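Local coordinates for protein 4-hydroxythreonine-4-phosphate dehydrogenase (Legionella pneumophila subsp. pneumophila, PDB 6XMY) that probably catalyses the NAD(P)-dependent oxidation of 4-(phosphooxy)-L-threonine in pyridoxine 5'-phosphate biosynthesis, using a divalent metal ion such as zinc, at residues Gly137-Phe142 with Val151-Ala156; Glu101-Gly106 with Ile133-His138; Ala163-His168 with Asp176-Leu181. All blocks are in the same frame, centred on the assembly; numbering follows the deposited sequence. Where two conformers were deposited one is given.

Contacts 1 and 2 border the sulfate site, whereas contact 3 reaches the metal through H168. Contacts 1 and 2, with centres about 12 Å apart, share G137 and H138; they also meet directly where F141 packs on L103 and T104. Contact 3 lies about 13 Å from contact 1, centre to centre; its H168 binds the zinc, and the zinc lies 6.4 Å from the sulfate S. Two hydrogen bonds tie contacts 1 and 3: E140 OE2 with T167 OG1 at 2.6 Å, and the strand pairing of M153 O with L164 N at 3.1 Å. The centres of contacts 2 and 3 are about 22 Å apart, yet the two meet where T136 O packs 3.6 Å from H168 ND1.

Contact 1. Residues Gly137-Phe142 with Val151-Ala156; sequences GHTEFF and VVMMLA. With SO4 (sulfate ion), chain C.
Sulfate oxygen O3 is gripped twice by T139, the residue that also packs against V151. The backbone N of T139 donates to O3 over 2.9 Å along a nearly straight line, with an N-H...O angle of 164°. The hydroxyl OG1 donates to the same oxygen at 2.7 Å. With chi1 at -58°, OG1 stands beside its own backbone N, and this is what lets both donors converge on one acceptor. A second sulfate oxygen, O2, takes two hydrogen bonds from H138, from backbone N and ring ND1, each 2.8 Å long and moderately bent (148°). The anion approaches the edge of the imidazole, with S in the ring plane.

The motif is an anion-binding helix N-terminus. Helix 138-145 begins here, and its first N-H groups point out of the helix end toward the negative charge. G137 suits the N-cap because the anion leaves no room for a CB there: one would collide with O3, which already lies 3.6 Å from G137 C.

On the other branch of T139, CG2 faces the strand side and meets V151 CG2 at 3.6 Å, the two side chains sliding past one another in opposite directions. Threonine thus serves a polar and an apolar neighbour at once. In one of the two M153 conformers a bend at chi3 brings the methyl CE to 3.5 Å from T139 OG1, so this touch is tentative.

R294 and N285, predicted substrate-binding residues like H138 and T139, also hydrogen-bond the sulfate, and NAD touches H138. The sulfate probably comes from the crystallisation liquor, but such a cluster of donors, part of it from a helix N-terminus, is consistent with a place for the phosphate of the substrate.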
ATOM      1  N   GLY A 137      -1.595  -4.976   9.500  1.00 13.44           N
ATOM      2  CA  GLY A 137      -1.651  -4.555   8.116  1.00 13.32           C
ATOM      3  C   GLY A 137      -0.534  -5.214   7.347  1.00 11.11           C
ATOM      4  O   GLY A 137       0.390  -5.805   7.928  1.00 10.93           O
ATOM      5  N   HIS A 138      -0.644  -5.127   6.012  1.00 11.26           N
ATOM      6  CA  HIS A 138       0.431  -5.615   5.146  1.00 10.74           C
ATOM      7  C   HIS A 138       1.756  -4.965   5.512  1.00  9.45           C
ATOM      8  O   HIS A 138       2.813  -5.604   5.455  1.00 11.23           O
ATOM      9  CB  HIS A 138       0.179  -5.246   3.680  1.00  9.90           C
ATOM     10  CG  HIS A 138      -0.944  -5.976   3.000  1.00  9.37           C
ATOM     11  ND1 HIS A 138      -2.223  -5.464   2.921  1.00  9.05           N
ATOM     12  CD2 HIS A 138      -0.952  -7.119   2.272  1.00  9.03           C
ATOM     13  CE1 HIS A 138      -2.979  -6.279   2.203  1.00 10.62           C
ATOM     14  NE2 HIS A 138      -2.233  -7.294   1.799  1.00  9.48           N
ATOM     15  N   THR A 139       1.720  -3.667   5.822  1.00  9.37           N
ATOM     16  CA  THR A 139       2.949  -2.900   5.995  1.00  9.59           C
ATOM     17  C   THR A 139       3.789  -3.476   7.126  1.00 10.78           C
ATOM     18  O   THR A 139       4.996  -3.717   6.966  1.00 11.83           O
ATOM     19  CB  THR A 139       2.586  -1.435   6.264  1.00 11.79           C
ATOM     20  OG1 THR A 139       1.810  -0.937   5.164  1.00 12.34           O
ATOM     21  CG2 THR A 139       3.836  -0.589   6.430  1.00 13.46           C
ATOM     22  N   GLU A 140       3.154  -3.737   8.271  1.00 10.96           N
ATOM     23  CA  GLU A 140       3.867  -4.320   9.405  1.00 12.38           C
ATOM     24  C   GLU A 140       4.221  -5.778   9.145  1.00 11.14           C
ATOM     25  O   GLU A 140       5.289  -6.250   9.559  1.00 12.84           O
ATOM     26  CB  GLU A 140       3.023  -4.209  10.674  1.00 12.68           C
ATOM     27  CG  GLU A 140       2.811  -2.787  11.182  1.00 14.40           C
ATOM     28  CD  GLU A 140       1.886  -1.968  10.301  1.00 16.29           C
ATOM     29  OE1 GLU A 140       0.884  -2.521   9.799  1.00 19.53           O
ATOM     30  OE2 GLU A 140       2.174  -0.768  10.092  1.00 19.52           O
ATOM     31  N   PHE A 141       3.333  -6.514   8.469  1.00 11.63           N
ATOM     32  CA  PHE A 141       3.634  -7.899   8.134  1.00 10.54           C
ATOM     33  C   PHE A 141       4.911  -7.984   7.308  1.00 12.54           C
ATOM     34  O   PHE A 141       5.789  -8.806   7.585  1.00 13.55           O
ATOM     35  CB  PHE A 141       2.474  -8.553   7.380  1.00 12.48           C
ATOM     36  CG  PHE A 141       2.809  -9.930   6.862  1.00 13.56           C
ATOM     37  CD1 PHE A 141       2.652 -11.050   7.666  1.00 15.27           C
ATOM     38  CD2 PHE A 141       3.326 -10.099   5.587  1.00 14.63           C
ATOM     39  CE1 PHE A 141       2.980 -12.321   7.195  1.00 16.01           C
ATOM     40  CE2 PHE A 141       3.665 -11.356   5.121  1.00 13.47           C
ATOM     41  CZ  PHE A 141       3.490 -12.467   5.926  1.00 16.27           C
ATOM     42  N   PHE A 142       5.026  -7.139   6.279  1.00 11.39           N
ATOM     43  CA  PHE A 142       6.199  -7.204   5.412  1.00 12.68           C
ATOM     44  C   PHE A 142       7.446  -6.702   6.130  1.00 12.23           C
ATOM     45  O   PHE A 142       8.540  -7.243   5.931  1.00 14.62           O
ATOM     46  CB  PHE A 142       5.954  -6.420   4.120  1.00 11.26           C
ATOM     47  CG  PHE A 142       4.894  -7.022   3.220  1.00 11.95           C
ATOM     48  CD1 PHE A 142       4.876  -8.386   2.958  1.00 13.14           C
ATOM     49  CD2 PHE A 142       3.933  -6.214   2.615  1.00 11.37           C
ATOM     50  CE1 PHE A 142       3.905  -8.934   2.130  1.00 13.18           C
ATOM     51  CE2 PHE A 142       2.961  -6.761   1.783  1.00 12.61           C
ATOM     52  CZ  PHE A 142       2.956  -8.115   1.538  1.00 13.48           C
ATOM     53  N   VAL A 151       9.806   0.800   8.076  1.00 11.68           N
ATOM     54  CA  VAL A 151       9.185   0.945   6.773  1.00 11.79           C
ATOM     55  C   VAL A 151       8.220   2.117   6.866  1.00 11.20           C
ATOM     56  O   VAL A 151       7.851   2.567   7.955  1.00 14.36           O
ATOM     57  CB  VAL A 151       8.453  -0.330   6.327  1.00 14.76           C
ATOM     58  CG1 VAL A 151       9.413  -1.508   6.279  1.00 16.66           C
ATOM     59  CG2 VAL A 151       7.293  -0.601   7.258  1.00 16.34           C
ATOM     60  N   VAL A 152       7.824   2.630   5.710  1.00 10.35           N
ATOM     61  CA  VAL A 152       6.972   3.809   5.657  1.00 10.84           C
ATOM     62  C   VAL A 152       5.817   3.531   4.710  1.00  9.37           C
ATOM     63  O   VAL A 152       6.028   3.107   3.567  1.00 11.81           O
ATOM     64  CB  VAL A 152       7.739   5.063   5.199  1.00 11.61           C
ATOM     65  CG1 VAL A 152       6.778   6.257   5.124  1.00 12.07           C
ATOM     66  CG2 VAL A 152       8.910   5.355   6.124  1.00 13.98           C
ATOM     67  N   MET A 153       4.604   3.768   5.185  1.00  8.99           N
ATOM     68  CA  MET A 153       3.421   3.740   4.338  0.57  8.54           C
ATOM     69  C   MET A 153       3.253   5.112   3.701  1.00  8.21           C
ATOM     70  O   MET A 153       3.155   6.128   4.404  1.00 10.79           O
ATOM     71  CB  MET A 153       2.173   3.405   5.149  0.57  9.50           C
ATOM     72  CG  MET A 153       0.877   3.613   4.368  0.57 10.46           C
ATOM     73  SD  MET A 153      -0.628   3.379   5.337  0.57 13.12           S
ATOM     74  CE  MET A 153      -0.379   1.707   5.934  0.57 14.75           C
ATOM     75  N   MET A 154       3.223   5.146   2.377  1.00  8.28           N
ATOM     76  CA  MET A 154       3.035   6.394   1.650  1.00  9.29           C
ATOM     77  C   MET A 154       1.928   6.189   0.635  1.00  9.14           C
ATOM     78  O   MET A 154       1.999   5.273  -0.185  1.00 11.26           O
ATOM     79  CB  MET A 154       4.320   6.858   0.956  1.00 10.19           C
ATOM     80  CG  MET A 154       4.158   8.197   0.256  1.00 12.02           C
ATOM     81  SD  MET A 154       5.652   8.754  -0.572  1.00 13.35           S
ATOM     82  CE  MET A 154       5.658   7.717  -2.027  1.00 14.35           C
ATOM     83  N   LEU A 155       0.895   7.008   0.704  1.00  9.16           N
ATOM     84  CA  LEU A 155      -0.101   7.039  -0.357  0.84  9.30           C
ATOM     85  C   LEU A 155       0.277   8.112  -1.370  1.00 11.18           C
ATOM     86  O   LEU A 155       0.772   9.189  -1.007  1.00 11.64           O
ATOM     87  CB  LEU A 155      -1.514   7.253   0.202  0.84  9.57           C
ATOM     88  CG  LEU A 155      -2.238   5.945   0.585  0.84 12.99           C
ATOM     89  CD1 LEU A 155      -1.589   5.264   1.793  0.84 12.36           C
ATOM     90  CD2 LEU A 155      -3.725   6.172   0.831  0.84 19.49           C
ATOM     91  N   ALA A 156       0.061   7.807  -2.643  1.00 10.04           N
ATOM     92  CA  ALA A 156       0.547   8.658  -3.716  1.00 11.58           C
ATOM     93  C   ALA A 156      -0.505   8.778  -4.803  1.00 12.84           C
ATOM     94  O   ALA A 156      -1.079   7.775  -5.236  1.00 12.97           O
ATOM     95  CB  ALA A 156       1.839   8.086  -4.313  1.00 12.46           C
TER
HETATM   96  S   SO4 C 402      -1.605  -1.977   4.744  1.00 11.07           S
HETATM   97  O1  SO4 C 402      -0.872  -1.810   3.491  1.00 12.22           O
HETATM   98  O2  SO4 C 402      -2.274  -3.274   4.735  1.00 11.77           O
HETATM   99  O3  SO4 C 402      -0.643  -1.962   5.843  1.00 11.68           O
HETATM  100  O4  SO4 C 402      -2.620  -0.930   4.949  1.00 14.74           O

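Contact 2. Residues Glu101-Gly106 with Ile133-His138; sequences ELLTLG and ITFTGH. With SO4 (sulfate ion), chain C.
The rings of F135 and H138 are both touched by the side chain of L103, while one face of the F135 ring has G137 N above its centre, 3.7 Å from the plane. At the H138 ring edge lies the sulfate. The contact joins helix 96-111 of this PdxA-family fold to the irregular loop that leads into helix 138-145 and its anion-binding N-terminus.

L103 and F135 reach toward each other, the methyl CD2 of L103 meeting F135 CE1 at 3.7 Å. F135 extends its ring toward the helix because CG lies anti to the backbone N, with chi1 at 180°. Phenylalanine suits the spot: its broad apolar surface also packs on M100, V123, I128 and F141, filling the junction of three helices.

L103 runs roughly perpendicular to H138. A branched leucine works well here, since CD2 reaches F135 and also H138 CD2, while CD1 and CG lie against the imidazole. It packs against the CD2-NE2 side of that ring, away from ND1, and V123, an NAD-binding residue, packs on the same histidine. L103 CD1 ends 3.7 Å from both H138 NE2 and H138 CD2.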
ATOM      1  N   GLU A 101      -1.215 -16.877   3.609  1.00 10.18           N
ATOM      2  CA  GLU A 101      -0.352 -17.622   2.693  1.00 10.86           C
ATOM      3  C   GLU A 101      -0.057 -16.810   1.440  1.00 10.35           C
ATOM      4  O   GLU A 101       1.075 -16.819   0.946  1.00 10.73           O
ATOM      5  CB  GLU A 101      -0.971 -18.970   2.322  1.00 11.70           C
ATOM      6  CG  GLU A 101       0.023 -19.912   1.630  1.00 13.72           C
ATOM      7  CD  GLU A 101       1.116 -20.394   2.560  1.00 20.21           C
ATOM      8  OE1 GLU A 101       0.855 -20.513   3.772  1.00 22.02           O
ATOM      9  OE2 GLU A 101       2.245 -20.633   2.078  1.00 26.20           O
ATOM     10  N   LEU A 102      -1.053 -16.086   0.924  1.00  9.93           N
ATOM     11  CA  LEU A 102      -0.808 -15.200  -0.208  1.00  9.53           C
ATOM     12  C   LEU A 102       0.260 -14.166   0.131  1.00  8.54           C
ATOM     13  O   LEU A 102       1.159 -13.902  -0.677  1.00 10.25           O
ATOM     14  CB  LEU A 102      -2.098 -14.479  -0.611  1.00  9.68           C
ATOM     15  CG  LEU A 102      -3.352 -15.306  -0.926  1.00  9.26           C
ATOM     16  CD1 LEU A 102      -4.480 -14.381  -1.379  1.00 10.64           C
ATOM     17  CD2 LEU A 102      -3.071 -16.377  -1.982  1.00 10.98           C
ATOM     18  N   LEU A 103       0.177 -13.568   1.324  1.00 10.83           N
ATOM     19  CA  LEU A 103       1.159 -12.561   1.721  1.00 10.31           C
ATOM     20  C   LEU A 103       2.545 -13.174   1.889  1.00 10.05           C
ATOM     21  O   LEU A 103       3.555 -12.588   1.466  1.00 10.92           O
ATOM     22  CB  LEU A 103       0.730 -11.891   3.030  1.00 12.21           C
ATOM     23  CG  LEU A 103      -0.163 -10.649   2.946  1.00 15.90           C
ATOM     24  CD1 LEU A 103      -1.300 -10.825   1.973  1.00 17.53           C
ATOM     25  CD2 LEU A 103      -0.681 -10.259   4.321  1.00 14.85           C
ATOM     26  N   THR A 104       2.615 -14.344   2.528  1.00 11.22           N
ATOM     27  CA  THR A 104       3.901 -14.975   2.810  1.00 12.23           C
ATOM     28  C   THR A 104       4.535 -15.468   1.523  1.00 11.27           C
ATOM     29  O   THR A 104       5.718 -15.218   1.256  1.00 12.71           O
ATOM     30  CB  THR A 104       3.693 -16.135   3.792  1.00 13.51           C
ATOM     31  OG1 THR A 104       3.051 -15.651   4.979  1.00 15.81           O
ATOM     32  CG2 THR A 104       5.030 -16.790   4.162  1.00 17.08           C
ATOM     33  N   LEU A 105       3.751 -16.142   0.690  1.00 14.41           N
ATOM     34  CA  LEU A 105       4.264 -16.604  -0.591  1.00 15.79           C
ATOM     35  C   LEU A 105       4.637 -15.431  -1.490  1.00 15.50           C
ATOM     36  O   LEU A 105       5.684 -15.454  -2.148  1.00 19.50           O
ATOM     37  CB  LEU A 105       3.222 -17.506  -1.244  1.00 21.24           C
ATOM     38  CG  LEU A 105       3.577 -18.386  -2.422  1.00 20.54           C
ATOM     39  CD1 LEU A 105       4.811 -19.247  -2.151  1.00 17.45           C
ATOM     40  CD2 LEU A 105       2.345 -19.237  -2.717  1.00 19.79           C
ATOM     41  N   GLY A 106       3.827 -14.372  -1.496  1.00 15.76           N
ATOM     42  CA  GLY A 106       4.149 -13.210  -2.315  1.00 16.41           C
ATOM     43  C   GLY A 106       5.452 -12.547  -1.908  1.00 13.33           C
ATOM     44  O   GLY A 106       6.290 -12.218  -2.754  1.00 14.32           O
ATOM     45  N   ILE A 133      -4.988 -14.725  14.283  1.00 13.01           N
ATOM     46  CA  ILE A 133      -3.729 -14.297  13.690  1.00 12.94           C
ATOM     47  C   ILE A 133      -3.596 -12.807  13.976  1.00 13.24           C
ATOM     48  O   ILE A 133      -4.367 -11.995  13.451  1.00 14.38           O
ATOM     49  CB  ILE A 133      -3.721 -14.560  12.178  1.00 12.60           C
ATOM     50  CG1 ILE A 133      -3.989 -16.038  11.879  1.00 14.14           C
ATOM     51  CG2 ILE A 133      -2.398 -14.116  11.568  1.00 13.60           C
ATOM     52  CD1 ILE A 133      -4.306 -16.319  10.412  1.00 14.09           C
ATOM     53  N   THR A 134      -2.632 -12.432  14.811  1.00 16.43           N
ATOM     54  CA  THR A 134      -2.432 -11.017  15.103  1.00 16.82           C
ATOM     55  C   THR A 134      -1.891 -10.312  13.861  1.00 16.92           C
ATOM     56  O   THR A 134      -0.870 -10.721  13.301  1.00 19.44           O
ATOM     57  CB  THR A 134      -1.508 -10.844  16.308  1.00 21.18           C
ATOM     58  OG1 THR A 134      -2.175 -11.333  17.480  1.00 22.43           O
ATOM     59  CG2 THR A 134      -1.184  -9.373  16.522  1.00 19.51           C
ATOM     60  N   PHE A 135      -2.583  -9.265  13.417  1.00 13.84           N
ATOM     61  CA  PHE A 135      -2.283  -8.656  12.124  1.00 14.68           C
ATOM     62  C   PHE A 135      -2.747  -7.210  12.156  1.00 14.09           C
ATOM     63  O   PHE A 135      -3.931  -6.944  12.375  1.00 16.16           O
ATOM     64  CB  PHE A 135      -3.015  -9.427  11.025  1.00 14.19           C
ATOM     65  CG  PHE A 135      -2.789  -8.897   9.629  1.00 12.97           C
ATOM     66  CD1 PHE A 135      -1.626  -9.200   8.928  1.00 11.76           C
ATOM     67  CD2 PHE A 135      -3.752  -8.115   9.005  1.00 12.62           C
ATOM     68  CE1 PHE A 135      -1.434  -8.731   7.636  1.00 13.78           C
ATOM     69  CE2 PHE A 135      -3.567  -7.644   7.717  1.00 12.71           C
ATOM     70  CZ  PHE A 135      -2.402  -7.952   7.028  1.00 12.81           C
ATOM     71  N   THR A 136      -1.821  -6.281  11.945  1.00 13.75           N
ATOM     72  CA  THR A 136      -2.214  -4.884  11.871  0.60 14.22           C
ATOM     73  C   THR A 136      -2.277  -4.351  10.451  1.00 13.77           C
ATOM     74  O   THR A 136      -2.998  -3.375  10.220  1.00 16.64           O
ATOM     75  CB  THR A 136      -1.298  -3.993  12.708  0.60 15.40           C
ATOM     76  OG1 THR A 136       0.056  -4.194  12.297  0.60 12.46           O
ATOM     77  CG2 THR A 136      -1.454  -4.315  14.186  0.60 15.38           C
ATOM     78  N   GLY A 137      -1.595  -4.976   9.500  1.00 13.44           N
ATOM     79  CA  GLY A 137      -1.651  -4.555   8.116  1.00 13.32           C
ATOM     80  C   GLY A 137      -0.534  -5.214   7.347  1.00 11.11           C
ATOM     81  O   GLY A 137       0.390  -5.805   7.928  1.00 10.93           O
ATOM     82  N   HIS A 138      -0.644  -5.127   6.012  1.00 11.26           N
ATOM     83  CA  HIS A 138       0.431  -5.615   5.146  1.00 10.74           C
ATOM     84  C   HIS A 138       1.756  -4.965   5.512  1.00  9.45           C
ATOM     85  O   HIS A 138       2.813  -5.604   5.455  1.00 11.23           O
ATOM     86  CB  HIS A 138       0.179  -5.246   3.680  1.00  9.90           C
ATOM     87  CG  HIS A 138      -0.944  -5.976   3.000  1.00  9.37           C
ATOM     88  ND1 HIS A 138      -2.223  -5.464   2.921  1.00  9.05           N
ATOM     89  CD2 HIS A 138      -0.952  -7.119   2.272  1.00  9.03           C
ATOM     90  CE1 HIS A 138      -2.979  -6.279   2.203  1.00 10.62           C
ATOM     91  NE2 HIS A 138      -2.233  -7.294   1.799  1.00  9.48           N
TER
HETATM   92  S   SO4 C 402      -1.605  -1.977   4.744  1.00 11.07           S
HETATM   93  O1  SO4 C 402      -0.872  -1.810   3.491  1.00 12.22           O
HETATM   94  O2  SO4 C 402      -2.274  -3.274   4.735  1.00 11.77           O
HETATM   95  O3  SO4 C 402      -0.643  -1.962   5.843  1.00 11.68           O
HETATM   96  O4  SO4 C 402      -2.620  -0.930   4.949  1.00 14.74           O

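Contact 3. Residues Ala163-His168 with Asp176-Leu181; sequences ALVTTH and DAISSL. With ZN (zinc ion), chain K.
T166 lays its methyl CG2 against I178, 3.8 Å from CG1, the two side chains standing nearly perpendicular. The same methyl also reaches A177 CB at 4.1 Å, so one small group of T166 covers two successive residues of the facing segment. With chi1 at 66°, OG1 is tucked between the backbone N and the carbonyl carbon of T166, where it hydrogen-bonds the carbonyl O of M266, and CG2 is left anti to the carbonyl carbon, pointing at 176-181. Threonine therefore suits a place that needs a methyl on one side and a hydroxyl on another. The small CB of A177 fits beside the T166 methyl.

V165 adds a looser apolar touch, CG1 to I178 CG1 at 4.2 Å. Its backbone is helix-like, ending the extended run of strand 161-164, and both V165 and T166 then point their CB atoms toward 176-181.

Two residues on from T166, the chain reaches the metal site. H168 NE2 binds the zinc at 2.3 Å, H268 NE2 is a second ligand, and two waters complete the observed shell. Both histidines come from one chain here; in the homodimer the metal is predicted to be shared between subunits. T167 OG1 meanwhile hydrogen-bonds E140.

S179 caps helix 180-197, its OG accepting from L182 N. I178 and V165 both lean on I183 of that helix. The contact thus joins the end of strand 161-164, flanked by strands 152-156 and 262-265, and the residues just after it to the turn between helices 174-177 and 180-197.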
ATOM      1  N   ALA A 163       2.985  10.491   3.485  1.00  8.58           N
ATOM      2  CA  ALA A 163       3.610   9.436   4.266  1.00  9.15           C
ATOM      3  C   ALA A 163       3.176   9.578   5.715  1.00  8.87           C
ATOM      4  O   ALA A 163       2.958  10.688   6.205  1.00  9.86           O
ATOM      5  CB  ALA A 163       5.133   9.537   4.181  1.00  9.26           C
ATOM      6  N   LEU A 164       3.073   8.449   6.405  1.00  7.89           N
ATOM      7  CA  LEU A 164       2.590   8.407   7.776  1.00  8.47           C
ATOM      8  C   LEU A 164       3.727   8.095   8.737  1.00  8.75           C
ATOM      9  O   LEU A 164       4.541   7.199   8.483  1.00 10.39           O
ATOM     10  CB  LEU A 164       1.493   7.350   7.919  1.00 10.09           C
ATOM     11  CG  LEU A 164       0.237   7.544   7.062  1.00  9.13           C
ATOM     12  CD1 LEU A 164      -0.726   6.400   7.299  1.00 10.75           C
ATOM     13  CD2 LEU A 164      -0.427   8.908   7.336  1.00 12.25           C
ATOM     14  N   VAL A 165       3.773   8.832   9.848  1.00  8.71           N
ATOM     15  CA  VAL A 165       4.705   8.489  10.917  1.00  9.38           C
ATOM     16  C   VAL A 165       4.223   7.251  11.654  1.00  9.42           C
ATOM     17  O   VAL A 165       5.024   6.392  12.042  1.00 10.97           O
ATOM     18  CB  VAL A 165       4.929   9.679  11.868  1.00  8.94           C
ATOM     19  CG1 VAL A 165       5.827   9.263  13.042  1.00 10.97           C
ATOM     20  CG2 VAL A 165       5.513  10.878  11.108  1.00  9.65           C
ATOM     21  N   THR A 166       2.914   7.167  11.898  1.00  9.14           N
ATOM     22  CA  THR A 166       2.281   5.997  12.484  1.00  9.99           C
ATOM     23  C   THR A 166       1.137   5.544  11.587  1.00  9.35           C
ATOM     24  O   THR A 166       0.508   6.356  10.903  1.00  9.67           O
ATOM     25  CB  THR A 166       1.750   6.268  13.909  1.00 10.17           C
ATOM     26  OG1 THR A 166       0.676   7.226  13.882  1.00  9.59           O
ATOM     27  CG2 THR A 166       2.880   6.759  14.806  1.00 11.77           C
ATOM     28  N   THR A 167       0.876   4.228  11.583  1.00 10.00           N
ATOM     29  CA  THR A 167      -0.074   3.645  10.645  1.00 10.23           C
ATOM     30  C   THR A 167      -1.302   3.176  11.406  1.00 10.52           C
ATOM     31  O   THR A 167      -2.138   4.009  11.813  1.00 11.56           O
ATOM     32  CB  THR A 167       0.578   2.517   9.832  1.00 13.72           C
ATOM     33  OG1 THR A 167       0.987   1.469  10.721  1.00 15.04           O
ATOM     34  CG2 THR A 167       1.772   3.029   9.058  1.00 15.68           C
ATOM     35  N   HIS A 168      -1.475   1.885  11.625  1.00 13.23           N
ATOM     36  CA  HIS A 168      -2.714   1.367  12.182  1.00 13.58           C
ATOM     37  C   HIS A 168      -2.519   1.209  13.688  1.00 13.20           C
ATOM     38  O   HIS A 168      -2.102   0.162  14.183  1.00 15.44           O
ATOM     39  CB  HIS A 168      -3.162   0.117  11.424  1.00 17.63           C
ATOM     40  CG  HIS A 168      -3.633   0.413  10.024  1.00 15.82           C
ATOM     41  ND1 HIS A 168      -2.972  -0.026   8.899  1.00 18.71           N
ATOM     42  CD2 HIS A 168      -4.687   1.140   9.577  1.00 16.29           C
ATOM     43  CE1 HIS A 168      -3.598   0.410   7.822  1.00 18.47           C
ATOM     44  NE2 HIS A 168      -4.651   1.112   8.204  1.00 17.84           N
ATOM     45  N   ASP A 176       2.141   8.479  22.356  1.00 12.57           N
ATOM     46  CA  ASP A 176       3.264   7.743  22.920  1.00 15.90           C
ATOM     47  C   ASP A 176       4.074   7.017  21.858  1.00 14.33           C
ATOM     48  O   ASP A 176       5.249   6.724  22.097  1.00 18.17           O
ATOM     49  CB  ASP A 176       2.775   6.756  23.978  1.00 16.73           C
ATOM     50  CG  ASP A 176       2.303   7.447  25.239  1.00 20.90           C
ATOM     51  OD1 ASP A 176       2.852   8.521  25.567  1.00 23.05           O
ATOM     52  OD2 ASP A 176       1.393   6.918  25.909  1.00 22.99           O
ATOM     53  N   ALA A 177       3.485   6.725  20.698  1.00 12.14           N
ATOM     54  CA  ALA A 177       4.232   6.035  19.656  1.00 12.79           C
ATOM     55  C   ALA A 177       5.196   6.949  18.922  1.00 15.18           C
ATOM     56  O   ALA A 177       6.116   6.448  18.263  1.00 18.70           O
ATOM     57  CB  ALA A 177       3.279   5.404  18.645  1.00 12.96           C
ATOM     58  N   ILE A 178       5.021   8.266  19.009  1.00 12.66           N
ATOM     59  CA  ILE A 178       5.818   9.206  18.225  1.00 13.59           C
ATOM     60  C   ILE A 178       6.989   9.697  19.063  1.00 14.91           C
ATOM     61  O   ILE A 178       6.813  10.434  20.037  1.00 18.70           O
ATOM     62  CB  ILE A 178       4.973  10.373  17.702  1.00 14.56           C
ATOM     63  CG1 ILE A 178       3.902   9.846  16.741  1.00 17.79           C
ATOM     64  CG2 ILE A 178       5.875  11.420  17.036  1.00 16.15           C
ATOM     65  CD1 ILE A 178       2.827  10.844  16.438  1.00 17.25           C
ATOM     66  N   SER A 179       8.190   9.297  18.667  1.00 15.05           N
ATOM     67  CA  SER A 179       9.427   9.773  19.260  1.00 13.42           C
ATOM     68  C   SER A 179      10.196  10.550  18.200  1.00 12.71           C
ATOM     69  O   SER A 179       9.919  10.441  17.001  1.00 11.26           O
ATOM     70  CB  SER A 179      10.285   8.601  19.734  1.00 13.90           C
ATOM     71  OG  SER A 179      10.665   7.791  18.639  1.00 15.45           O
ATOM     72  N   SER A 180      11.179  11.335  18.650  1.00 13.05           N
ATOM     73  CA  SER A 180      12.030  12.036  17.693  1.00 12.39           C
ATOM     74  C   SER A 180      12.746  11.046  16.774  1.00 12.74           C
ATOM     75  O   SER A 180      12.828  11.265  15.560  1.00 13.09           O
ATOM     76  CB  SER A 180      13.035  12.923  18.428  1.00 12.98           C
ATOM     77  OG  SER A 180      12.378  13.962  19.144  1.00 15.27           O
ATOM     78  N   LEU A 181      13.249   9.940  17.335  1.00 13.53           N
ATOM     79  CA  LEU A 181      13.949   8.942  16.531  1.00 15.34           C
ATOM     80  C   LEU A 181      13.044   8.342  15.465  1.00 12.55           C
ATOM     81  O   LEU A 181      13.478   8.119  14.331  1.00 13.74           O
ATOM     82  CB  LEU A 181      14.512   7.845  17.432  1.00 19.64           C
ATOM     83  CG  LEU A 181      15.864   8.137  18.077  1.00 28.53           C
ATOM     84  CD1 LEU A 181      16.379   6.904  18.805  1.00 31.21           C
ATOM     85  CD2 LEU A 181      16.858   8.580  17.015  1.00 30.63           C
TER
HETATM   86 ZN    ZN K 410      -5.985   2.257   6.727  0.55 13.15          ZN
HETATM   87  O   HOH W   1      -5.572   0.308   5.699  1.00 33.00           O
HETATM   88  O   HOH W   2      -4.513   2.609   5.644  1.00 29.24           O